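Local coordinates for protein glycosyl hydrolase (Rhizobium leguminosarum bv. trifolii, PDB 5NDX) that probably hydrolyses O-glycosyl bonds, as a bacterial orthologue of human alpha-L-iduronidase belonging to glycoside hydrolase family 39, at residues 437-442 and 607-612; 372-377 and 521-526; 135-140 and 172-177. The protein carries 2 engineered substitutions. All coordinates share one frame; numbering follows the deposited sequence.

Followed from the N terminus, the chain first closes contact 3, a short loop of the TIM-barrel domain: residues 135-140 and 172-177 meet at the N-terminal ends of two neighbouring parallel strands, 140-142 and 179-184, and the loop between them contains helix 155-171. Contact 3 is complete before the other two begin. Residues 372-377, at the end of helix 364-372, then wait for 521-526 to form contact 2, while 437-442 wait for 607-612 to form contact 1. These two loops cross. Contacts 1 and 2 use neighbouring strands of the beta-sandwich, 436-445 and 518-526; contact 2 joins it to the turn ending helix 364-372, contact 1 to the loop between strands 601-607 and 618-620 of the C-terminal sheet.

Contact 1: residues 437-442 and 607-612; sequences RHAICL and RDAFGR. Unlike the reference sequence in segment 437-442: Ile440 (reference Leu). Unlike the reference sequence in segment 607-612: Arg607 (reference His). With SO4 (sulfate ion), chain G.
The type I beta turn from Asp608 to Gly611 comes up against strand 436-445, the alpha carbons of Ala439 and Ala609 lying 6.0 Å apart. It belongs to the connection between antiparallel strands 601-607 and 618-620 of the C-terminal sheet, a small beta domain consistent with the fibronectin type III-like domain of human alpha-L-iduronidase, and it docks on the beta-sandwich domain that accompanies the barrel. No hydrogen bond joins the two segments directly; apolar contacts and one water do. Ala439 and Cys441, alternate residues on one side of the strand, share the Ala609 methyl: Ala439 CB is 3.6 Å from Ala609 CB, and Cys441 SG is likewise 3.6 Å from that carbon. Phe610 turns a face of its ring to Ala439, whose CB makes a CH-pi contact 4.0 Å from the ring centroid and 20° off the normal. Arg437 runs past the ring in the opposite direction, bent at chi3, so that Phe610 CD2 sits over one guanidinium face, 3.7 Å from Arg437 NH1. The two planes are 44° apart. Arg437 and Arg612 reach toward each other tip to tip without their charged atoms touching, and Asp527 forms salt bridges with both, which probably offsets their like charges. Arg612 is further fixed by Asp608 within the turn: its NE and NH2 both donate to OD2, the NE bond being 2.8 Å along the syn lone pair of Asp608 OD2. The other carboxylate oxygen, Asp608 OD1, accepts from the Arg612 backbone N at 2.9 Å. A water bridges Arg437 NH2, by a weak bond, to Phe610 O. Farther from the strand, Arg607, which differs from the reference, grips a sulfate probably from the crystallisation liquor, NH1 bonded to O2 and NH2 to O3, the latter at 2.6 Å.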
loop_
_atom_site.group_PDB
_atom_site.type_symbol
_atom_site.label_atom_id
_atom_site.label_comp_id
_atom_site.label_asym_id
_atom_site.label_seq_id
_atom_site.Cartn_x
_atom_site.Cartn_y
_atom_site.Cartn_z
ATOM N N ARG A 437 -21.464 1.717 -25.736
ATOM C CA ARG A 437 -21.368 2.787 -24.758
ATOM C C ARG A 437 -20.197 2.517 -23.814
ATOM O O ARG A 437 -20.002 1.393 -23.318
ATOM C CB ARG A 437 -22.536 2.813 -23.776
ATOM C CG ARG A 437 -23.869 3.368 -24.155
ATOM C CD ARG A 437 -24.903 2.766 -23.184
ATOM N NE ARG A 437 -25.406 3.690 -22.179
ATOM C CZ ARG A 437 -25.874 3.354 -20.967
ATOM N NH1 ARG A 437 -25.879 2.105 -20.518
ATOM N NH2 ARG A 437 -26.307 4.312 -20.155
ATOM N N HIS A 438 -19.533 3.587 -23.455
ATOM C CA HIS A 438 -18.516 3.555 -22.409
ATOM C C HIS A 438 -18.730 4.714 -21.492
ATOM O O HIS A 438 -19.220 5.789 -21.908
ATOM C CB HIS A 438 -17.141 3.663 -23.044
ATOM C CG HIS A 438 -16.753 2.454 -23.805
ATOM N ND1 HIS A 438 -15.949 1.463 -23.277
ATOM C CD2 HIS A 438 -17.073 2.052 -25.048
ATOM C CE1 HIS A 438 -15.771 0.515 -24.180
ATOM N NE2 HIS A 438 -16.456 0.839 -25.254
ATOM N N ALA A 439 -18.280 4.530 -20.265
ATOM C CA ALA A 439 -18.270 5.591 -19.258
ATOM C C ALA A 439 -16.816 5.997 -18.989
ATOM O O ALA A 439 -15.903 5.139 -18.939
ATOM C CB ALA A 439 -18.926 5.112 -17.987
ATOM N N ILE A 440 -16.610 7.307 -18.886
ATOM C CA ILE A 440 -15.302 7.891 -18.598
ATOM C C ILE A 440 -15.339 8.437 -17.169
ATOM O O ILE A 440 -16.158 9.312 -16.895
ATOM C CB ILE A 440 -14.970 9.008 -19.584
ATOM C CG1 ILE A 440 -15.056 8.482 -21.025
ATOM C CG2 ILE A 440 -13.561 9.576 -19.306
ATOM C CD1 ILE A 440 -14.994 9.612 -22.077
ATOM N N CYS A 441 -14.483 7.899 -16.283
ATOM C CA CYS A 441 -14.345 8.319 -14.900
ATOM C C CYS A 441 -12.956 8.902 -14.742
ATOM O O CYS A 441 -11.983 8.256 -15.124
ATOM C CB CYS A 441 -14.480 7.144 -13.893
ATOM S SG CYS A 441 -15.901 6.088 -14.287
ATOM N N LEU A 442 -12.889 10.134 -14.222
ATOM C CA LEU A 442 -11.636 10.828 -14.022
ATOM C C LEU A 442 -11.437 11.086 -12.538
ATOM O O LEU A 442 -12.194 11.829 -11.945
ATOM C CB LEU A 442 -11.646 12.144 -14.774
ATOM C CG LEU A 442 -12.034 12.055 -16.246
ATOM C CD1 LEU A 442 -12.331 13.443 -16.777
ATOM C CD2 LEU A 442 -10.981 11.352 -17.083
ATOM N N ARG A 607 -22.557 1.089 -7.048
ATOM C CA ARG A 607 -22.996 1.862 -8.209
ATOM C C ARG A 607 -21.955 1.751 -9.305
ATOM O O ARG A 607 -20.768 1.901 -9.039
ATOM C CB ARG A 607 -23.195 3.323 -7.880
ATOM C CG ARG A 607 -24.540 3.617 -7.270
ATOM C CD ARG A 607 -25.001 5.044 -7.546
ATOM N NE ARG A 607 -26.194 5.243 -6.731
ATOM C CZ ARG A 607 -27.435 4.931 -7.095
ATOM N NH1 ARG A 607 -27.697 4.468 -8.311
ATOM N NH2 ARG A 607 -28.438 5.111 -6.237
ATOM N N ASP A 608 -22.386 1.423 -10.510
ATOM C CA ASP A 608 -21.469 1.354 -11.601
ATOM C C ASP A 608 -21.352 2.749 -12.223
ATOM O O ASP A 608 -22.072 3.688 -11.846
ATOM C CB ASP A 608 -21.843 0.277 -12.607
ATOM C CG ASP A 608 -23.148 0.544 -13.354
ATOM O OD1 ASP A 608 -23.644 1.686 -13.378
ATOM O OD2 ASP A 608 -23.662 -0.448 -13.932
ATOM N N ALA A 609 -20.485 2.864 -13.202
ATOM C CA ALA A 609 -20.239 4.173 -13.802
ATOM C C ALA A 609 -21.405 4.644 -14.700
ATOM O O ALA A 609 -21.458 5.808 -15.075
ATOM C CB ALA A 609 -18.914 4.151 -14.554
ATOM N N PHE A 610 -22.371 3.764 -14.991
ATOM C CA PHE A 610 -23.555 4.149 -15.731
ATOM C C PHE A 610 -24.682 4.602 -14.792
ATOM O O PHE A 610 -25.772 4.764 -15.233
ATOM C CB PHE A 610 -23.972 3.012 -16.678
ATOM C CG PHE A 610 -22.882 2.639 -17.624
ATOM C CD1 PHE A 610 -21.889 1.769 -17.240
ATOM C CD2 PHE A 610 -22.782 3.249 -18.859
ATOM C CE1 PHE A 610 -20.846 1.460 -18.080
ATOM C CE2 PHE A 610 -21.721 2.960 -19.701
ATOM C CZ PHE A 610 -20.758 2.071 -19.304
ATOM N N GLY A 611 -24.404 4.807 -13.504
ATOM C CA GLY A 611 -25.405 5.174 -12.530
ATOM C C GLY A 611 -26.302 4.038 -11.999
ATOM O O GLY A 611 -27.177 4.308 -11.219
ATOM N N ARG A 612 -26.084 2.781 -12.372
ATOM C CA ARG A 612 -26.970 1.727 -11.883
ATOM C C ARG A 612 -26.561 1.238 -10.489
ATOM O O ARG A 612 -25.400 0.963 -10.252
ATOM C CB ARG A 612 -27.009 0.559 -12.857
ATOM C CG ARG A 612 -27.555 0.961 -14.226
ATOM C CD ARG A 612 -27.443 -0.176 -15.236
ATOM N NE ARG A 612 -26.022 -0.456 -15.512
ATOM C CZ ARG A 612 -25.512 -0.790 -16.695
ATOM N NH1 ARG A 612 -26.263 -0.898 -17.771
ATOM N NH2 ARG A 612 -24.223 -1.069 -16.788
HETATM S S SO4 G . -31.533 4.260 -7.339
HETATM O O1 SO4 G . -32.550 4.981 -8.147
HETATM O O2 SO4 G . -30.410 3.855 -8.213
HETATM O O3 SO4 G . -31.036 5.153 -6.267
HETATM O O4 SO4 G . -32.138 3.053 -6.729
HETATM O O HOH W 1 -26.565 5.286 -17.905
#

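Contact 2: residues 372-377 and 521-526; sequences LATLGD and QVLVVP
Thr374 sets its hydroxyl against the bent end of Gln521, the two side chains reaching tip to tip. With OG1 between the backbone N and the carbonyl carbon (chi1 70°), Thr374 OG1 comes 3.3 Å from Gln521 CG and 3.2 Å from Gln521 NE2. The angle of this last approach is too poor for a hydrogen bond. Both polar groups are served by other residues: Thr374 OG1 bonds to Leu371 O, Gln521 OE1 to Ser410 OG, and Ser408 OG takes part in hydrogen bonds with both Thr374 OG1 and Gln521 NE2, linking the pair indirectly. A type I beta turn, Leu372 to Leu375, closed by Leu375 N to Leu372 O at 3.2 Å, brings the chain off helix 364-372 and presents Thr374 to the beta-sandwich, in which strand 518-526 lies between antiparallel neighbours 407-413 and 436-445. Gln521 leaves the strand with CG anti to the backbone N (chi1 -160°) and bends at chi2, so its amide lies against Thr374 and Leu375. Leu375 crosses it at about a right angle, Leu375 CD2 lying 3.5 Å from Gln521 NE2. Two residues on, Leu523 contributes a methyl, with CD2 3.6 Å from Thr374 OG1.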
loop_
_atom_site.group_PDB
_atom_site.type_symbol
_atom_site.label_atom_id
_atom_site.label_comp_id
_atom_site.label_asym_id
_atom_site.label_seq_id
_atom_site.Cartn_x
_atom_site.Cartn_y
_atom_site.Cartn_z
ATOM N N LEU A 372 -3.965 3.666 -8.161
ATOM C CA LEU A 372 -3.095 2.696 -8.840
ATOM C C LEU A 372 -3.679 1.243 -8.820
ATOM O O LEU A 372 -3.413 0.440 -9.737
ATOM C CB LEU A 372 -1.686 2.714 -8.227
ATOM C CG LEU A 372 -0.878 3.999 -8.398
ATOM C CD1 LEU A 372 0.301 4.039 -7.456
ATOM C CD2 LEU A 372 -0.360 4.083 -9.800
ATOM N N ALA A 373 -4.490 0.944 -7.805
ATOM C CA ALA A 373 -5.071 -0.372 -7.634
ATOM C C ALA A 373 -6.040 -0.692 -8.763
ATOM O O ALA A 373 -6.272 -1.856 -8.999
ATOM C CB ALA A 373 -5.805 -0.454 -6.317
ATOM N N THR A 374 -6.582 0.335 -9.440
ATOM C CA THR A 374 -7.500 0.146 -10.566
ATOM C C THR A 374 -6.873 -0.245 -11.868
ATOM O O THR A 374 -7.599 -0.428 -12.843
ATOM C CB THR A 374 -8.342 1.421 -10.850
ATOM O OG1 THR A 374 -7.505 2.482 -11.388
ATOM C CG2 THR A 374 -9.021 1.883 -9.584
ATOM N N LEU A 375 -5.544 -0.316 -11.939
ATOM C CA LEU A 375 -4.900 -0.619 -13.186
ATOM C C LEU A 375 -5.194 -2.056 -13.629
ATOM O O LEU A 375 -5.503 -2.919 -12.826
ATOM C CB LEU A 375 -3.406 -0.370 -13.103
ATOM C CG LEU A 375 -2.985 1.116 -13.104
ATOM C CD1 LEU A 375 -1.568 1.322 -12.586
ATOM C CD2 LEU A 375 -3.141 1.708 -14.485
ATOM N N GLY A 376 -5.142 -2.243 -14.935
ATOM C CA GLY A 376 -5.406 -3.507 -15.576
ATOM C C GLY A 376 -4.222 -4.439 -15.670
ATOM O O GLY A 376 -3.242 -4.260 -14.967
ATOM N N ASP A 377 -4.325 -5.444 -16.553
ATOM C CA ASP A 377 -3.351 -6.543 -16.556
ATOM C C ASP A 377 -2.538 -6.582 -17.850
ATOM O O ASP A 377 -1.720 -7.492 -18.055
ATOM C CB ASP A 377 -4.038 -7.877 -16.312
ATOM C CG ASP A 377 -5.008 -8.260 -17.470
ATOM O OD1 ASP A 377 -5.129 -7.552 -18.527
ATOM O OD2 ASP A 377 -5.688 -9.283 -17.286
ATOM N N GLN A 521 -6.347 9.351 -12.558
ATOM C CA GLN A 521 -6.696 7.995 -13.056
ATOM C C GLN A 521 -7.872 8.141 -14.016
ATOM O O GLN A 521 -8.887 8.757 -13.675
ATOM C CB GLN A 521 -7.036 7.074 -11.887
ATOM C CG GLN A 521 -6.939 5.606 -12.219
ATOM C CD GLN A 521 -5.525 5.156 -12.390
ATOM O OE1 GLN A 521 -4.579 5.761 -11.847
ATOM N NE2 GLN A 521 -5.343 4.068 -13.134
ATOM N N VAL A 522 -7.693 7.663 -15.249
ATOM C CA VAL A 522 -8.734 7.696 -16.256
ATOM C C VAL A 522 -9.224 6.234 -16.451
ATOM O O VAL A 522 -8.442 5.352 -16.821
ATOM C CB VAL A 522 -8.174 8.211 -17.570
ATOM C CG1 VAL A 522 -9.285 8.293 -18.626
ATOM C CG2 VAL A 522 -7.464 9.585 -17.353
ATOM N N LEU A 523 -10.503 5.999 -16.199
ATOM C CA LEU A 523 -11.126 4.714 -16.395
ATOM C C LEU A 523 -12.118 4.890 -17.507
ATOM O O LEU A 523 -12.935 5.828 -17.462
ATOM C CB LEU A 523 -11.863 4.275 -15.134
ATOM C CG LEU A 523 -11.013 4.201 -13.855
ATOM C CD1 LEU A 523 -11.872 3.937 -12.611
ATOM C CD2 LEU A 523 -9.972 3.149 -13.990
ATOM N N VAL A 524 -12.000 4.055 -18.532
ATOM C CA VAL A 524 -12.957 4.024 -19.636
ATOM C C VAL A 524 -13.512 2.590 -19.670
ATOM O O VAL A 524 -12.773 1.654 -19.979
ATOM C CB VAL A 524 -12.305 4.350 -20.955
ATOM C CG1 VAL A 524 -13.340 4.318 -22.065
ATOM C CG2 VAL A 524 -11.652 5.742 -20.918
ATOM N N VAL A 525 -14.775 2.420 -19.277
ATOM C CA VAL A 525 -15.290 1.084 -19.032
ATOM C C VAL A 525 -16.528 0.804 -19.911
ATOM O O VAL A 525 -17.320 1.689 -20.109
ATOM C CB VAL A 525 -15.606 0.840 -17.558
ATOM C CG1 VAL A 525 -14.351 1.005 -16.756
ATOM C CG2 VAL A 525 -16.677 1.771 -17.017
ATOM N N PRO A 526 -16.672 -0.431 -20.440
ATOM C CA PRO A 526 -17.822 -0.758 -21.261
ATOM C C PRO A 526 -19.068 -0.981 -20.418
ATOM O O PRO A 526 -18.992 -1.103 -19.221
ATOM C CB PRO A 526 -17.402 -2.049 -21.966
ATOM C CG PRO A 526 -16.495 -2.708 -20.971
ATOM C CD PRO A 526 -15.709 -1.546 -20.378
#

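Contact 3: residues 135-140 and 172-177; sequences ELRTWY and AIDPSL. With 8U8 ((2~{R},3~{S},4~{S},5~{R},6~{S})-6-(4-methyl-2-oxidanylidene-chromen-7-yl)oxy-3,4,5-tris(oxidanyl)oxane-2-carboxylic acid), chain N.
Charge, hydrogen bonding and apolar contact each contribute where one beta-alpha-beta unit of the TIM barrel closes: residues 135-140 lead into strand 140-142, while the loop 172-177 carries the chain from helix 155-171 to the adjacent parallel strand 179-184. The charged pair is Arg137 and Asp174, crossing at about a right angle. Asp174 OD2 lies over a guanidinium face, 2.7 Å from Arg137 NH1, with the planes 66° apart; no N-H points at it, so the salt bridge rests on charge alone. Hydrogen bonds hold that aspartate in place. Asp174 OD1 accepts from Ser176 N at 3.1 Å, an Asx turn, and from Ser176 OG at 2.6 Å. A water then joins the backbones, donating to Arg137 O at 2.9 Å and to Ser176 O at 2.7 Å. The apolar part belongs to Leu177, which points CD2 at Leu136 and Arg137. Leu177 CD2 is 3.6 Å from Leu136 O and 4.2 Å from Leu136 CD1, while Val124 of helix 110-131 and Phe141 also pack on Leu177. At the start of strand 140-142, Tyr140 lines a ligand pocket, and one face of its ring lies against the coumarin of 8U8, with Tyr140 CZ 3.4 Å from 8U8 C11.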
loop_
_atom_site.group_PDB
_atom_site.type_symbol
_atom_site.label_atom_id
_atom_site.label_comp_id
_atom_site.label_asym_id
_atom_site.label_seq_id
_atom_site.Cartn_x
_atom_site.Cartn_y
_atom_site.Cartn_z
ATOM N N GLU A 135 -3.596 -20.939 2.688
ATOM C CA GLU A 135 -3.334 -19.571 3.175
ATOM C C GLU A 135 -1.859 -19.367 3.379
ATOM O O GLU A 135 -1.316 -18.402 2.841
ATOM C CB GLU A 135 -4.132 -19.204 4.438
ATOM C CG GLU A 135 -3.801 -17.835 5.066
ATOM C CD GLU A 135 -4.130 -16.638 4.180
ATOM O OE1 GLU A 135 -5.055 -16.728 3.388
ATOM O OE2 GLU A 135 -3.446 -15.597 4.251
ATOM N N LEU A 136 -1.206 -20.285 4.094
ATOM C CA LEU A 136 0.238 -20.166 4.349
ATOM C C LEU A 136 1.106 -20.022 3.104
ATOM O O LEU A 136 2.087 -19.255 3.068
ATOM C CB LEU A 136 0.754 -21.360 5.165
ATOM C CG LEU A 136 1.222 -21.110 6.585
ATOM C CD1 LEU A 136 2.574 -20.518 6.588
ATOM C CD2 LEU A 136 0.285 -20.196 7.347
ATOM N N ARG A 137 0.758 -20.801 2.106
ATOM C CA ARG A 137 1.491 -20.819 0.884
ATOM C C ARG A 137 1.339 -19.528 0.083
ATOM O O ARG A 137 2.054 -19.390 -0.861
ATOM C CB ARG A 137 1.057 -22.008 -0.010
ATOM C CG ARG A 137 1.615 -23.335 0.471
ATOM C CD ARG A 137 1.101 -24.495 -0.374
ATOM N NE ARG A 137 0.592 -25.593 0.443
ATOM C CZ ARG A 137 1.126 -26.814 0.568
ATOM N NH1 ARG A 137 2.257 -27.160 -0.042
ATOM N NH2 ARG A 137 0.531 -27.717 1.348
ATOM N N THR A 138 0.376 -18.663 0.402
ATOM C CA THR A 138 0.263 -17.340 -0.241
ATOM C C THR A 138 1.166 -16.289 0.443
ATOM O O THR A 138 1.252 -15.140 -0.052
ATOM C CB THR A 138 -1.192 -16.817 -0.284
ATOM O OG1 THR A 138 -1.640 -16.491 1.044
ATOM C CG2 THR A 138 -2.186 -17.840 -1.030
ATOM N N TRP A 139 1.851 -16.665 1.540
ATOM C CA TRP A 139 2.690 -15.732 2.273
ATOM C C TRP A 139 4.089 -15.744 1.690
ATOM O O TRP A 139 4.385 -16.603 0.867
ATOM C CB TRP A 139 2.753 -16.066 3.725
ATOM C CG TRP A 139 1.453 -16.023 4.454
ATOM C CD1 TRP A 139 0.233 -15.778 3.952
ATOM C CD2 TRP A 139 1.272 -16.320 5.839
ATOM N NE1 TRP A 139 -0.727 -15.884 4.949
ATOM C CE2 TRP A 139 -0.100 -16.198 6.122
ATOM C CE3 TRP A 139 2.157 -16.597 6.896
ATOM C CZ2 TRP A 139 -0.618 -16.395 7.395
ATOM C CZ3 TRP A 139 1.632 -16.782 8.172
ATOM C CH2 TRP A 139 0.271 -16.690 8.406
ATOM N N TYR A 140 4.900 -14.734 2.038
ATOM C CA TYR A 140 6.345 -14.746 1.762
ATOM C C TYR A 140 7.049 -14.598 3.092
ATOM O O TYR A 140 6.597 -13.855 3.932
ATOM C CB TYR A 140 6.776 -13.657 0.768
ATOM C CG TYR A 140 6.169 -13.870 -0.584
ATOM C CD1 TYR A 140 4.889 -13.434 -0.862
ATOM C CD2 TYR A 140 6.847 -14.573 -1.568
ATOM C CE1 TYR A 140 4.293 -13.703 -2.098
ATOM C CE2 TYR A 140 6.273 -14.816 -2.833
ATOM C CZ TYR A 140 4.989 -14.417 -3.088
ATOM O OH TYR A 140 4.409 -14.678 -4.347
ATOM N N ALA A 172 11.118 -28.239 7.044
ATOM C CA ALA A 172 10.530 -29.318 7.869
ATOM C C ALA A 172 9.034 -29.502 7.628
ATOM O O ALA A 172 8.545 -30.585 7.757
ATOM C CB ALA A 172 10.784 -29.095 9.354
ATOM N N ILE A 173 8.305 -28.452 7.297
ATOM C CA ILE A 173 6.881 -28.579 7.040
ATOM C C ILE A 173 6.609 -28.456 5.551
ATOM O O ILE A 173 5.764 -29.186 5.045
ATOM C CB ILE A 173 6.069 -27.472 7.738
ATOM C CG1 ILE A 173 6.197 -27.560 9.259
ATOM C CG2 ILE A 173 4.595 -27.512 7.293
ATOM C CD1 ILE A 173 5.144 -28.426 9.925
ATOM N N ASP A 174 7.244 -27.500 4.847
ATOM C CA ASP A 174 6.858 -27.247 3.447
ATOM C C ASP A 174 7.889 -26.431 2.690
ATOM O O ASP A 174 7.938 -25.201 2.857
ATOM C CB ASP A 174 5.481 -26.571 3.428
ATOM C CG ASP A 174 4.873 -26.489 2.056
ATOM O OD1 ASP A 174 5.535 -26.786 1.023
ATOM O OD2 ASP A 174 3.697 -26.073 2.026
ATOM N N PRO A 175 8.703 -27.090 1.845
ATOM C CA PRO A 175 9.747 -26.369 1.121
ATOM C C PRO A 175 9.275 -25.400 0.046
ATOM O O PRO A 175 10.086 -24.619 -0.475
ATOM C CB PRO A 175 10.576 -27.496 0.460
ATOM C CG PRO A 175 10.247 -28.713 1.241
ATOM C CD PRO A 175 8.781 -28.534 1.536
ATOM N N SER A 176 7.997 -25.454 -0.305
ATOM C CA SER A 176 7.459 -24.476 -1.210
ATOM C C SER A 176 7.048 -23.142 -0.496
ATOM O O SER A 176 6.544 -22.246 -1.147
ATOM C CB SER A 176 6.284 -25.107 -1.978
ATOM O OG SER A 176 5.216 -25.269 -1.083
ATOM N N LEU A 177 7.233 -23.003 0.818
ATOM C CA LEU A 177 7.009 -21.707 1.464
ATOM C C LEU A 177 8.166 -20.784 1.042
ATOM O O LEU A 177 9.348 -21.086 1.342
ATOM C CB LEU A 177 6.957 -21.820 2.990
ATOM C CG LEU A 177 5.779 -22.674 3.459
ATOM C CD1 LEU A 177 5.918 -23.020 4.932
ATOM C CD2 LEU A 177 4.419 -22.057 3.155
HETATM C C15 8U8 N . 8.550 -11.142 -1.560
HETATM C C13 8U8 N . 8.116 -11.574 -2.815
HETATM C C14 8U8 N . 8.906 -12.434 -3.567
HETATM C C16 8U8 N . 8.442 -12.926 -4.778
HETATM O O9 8U8 N . 9.173 -13.639 -5.454
HETATM O O8 8U8 N . 7.246 -12.513 -5.277
HETATM C C11 8U8 N . 6.443 -11.719 -4.539
HETATM C C10 8U8 N . 5.215 -11.444 -5.088
HETATM C C12 8U8 N . 6.854 -11.226 -3.309
HETATM C C7 8U8 N . 5.954 -10.424 -2.606
HETATM C C8 8U8 N . 4.713 -10.135 -3.163
HETATM C C9 8U8 N . 4.323 -10.648 -4.402
HETATM O O2 8U8 N . 3.079 -10.346 -4.897
HETATM C C5 8U8 N . 2.499 -11.206 -5.912
HETATM O O1 8U8 N . 3.026 -10.622 -7.116
HETATM C C1 8U8 N . 2.553 -11.128 -8.385
HETATM C C6 8U8 N . 2.965 -12.627 -8.599
HETATM O O7 8U8 N . 3.964 -13.071 -7.999
HETATM O O6 8U8 N . 2.219 -13.312 -9.316
HETATM C C2 8U8 N . 1.039 -10.938 -8.380
HETATM O O5 8U8 N . 0.423 -11.380 -9.629
HETATM C C3 8U8 N . 0.416 -11.677 -7.173
HETATM O O4 8U8 N . -0.959 -11.398 -7.165
HETATM C C4 8U8 N . 1.012 -11.140 -5.870
HETATM O O3 8U8 N . 0.542 -11.871 -4.736
HETATM O O HOH W 2 3.985 -21.397 -1.590
#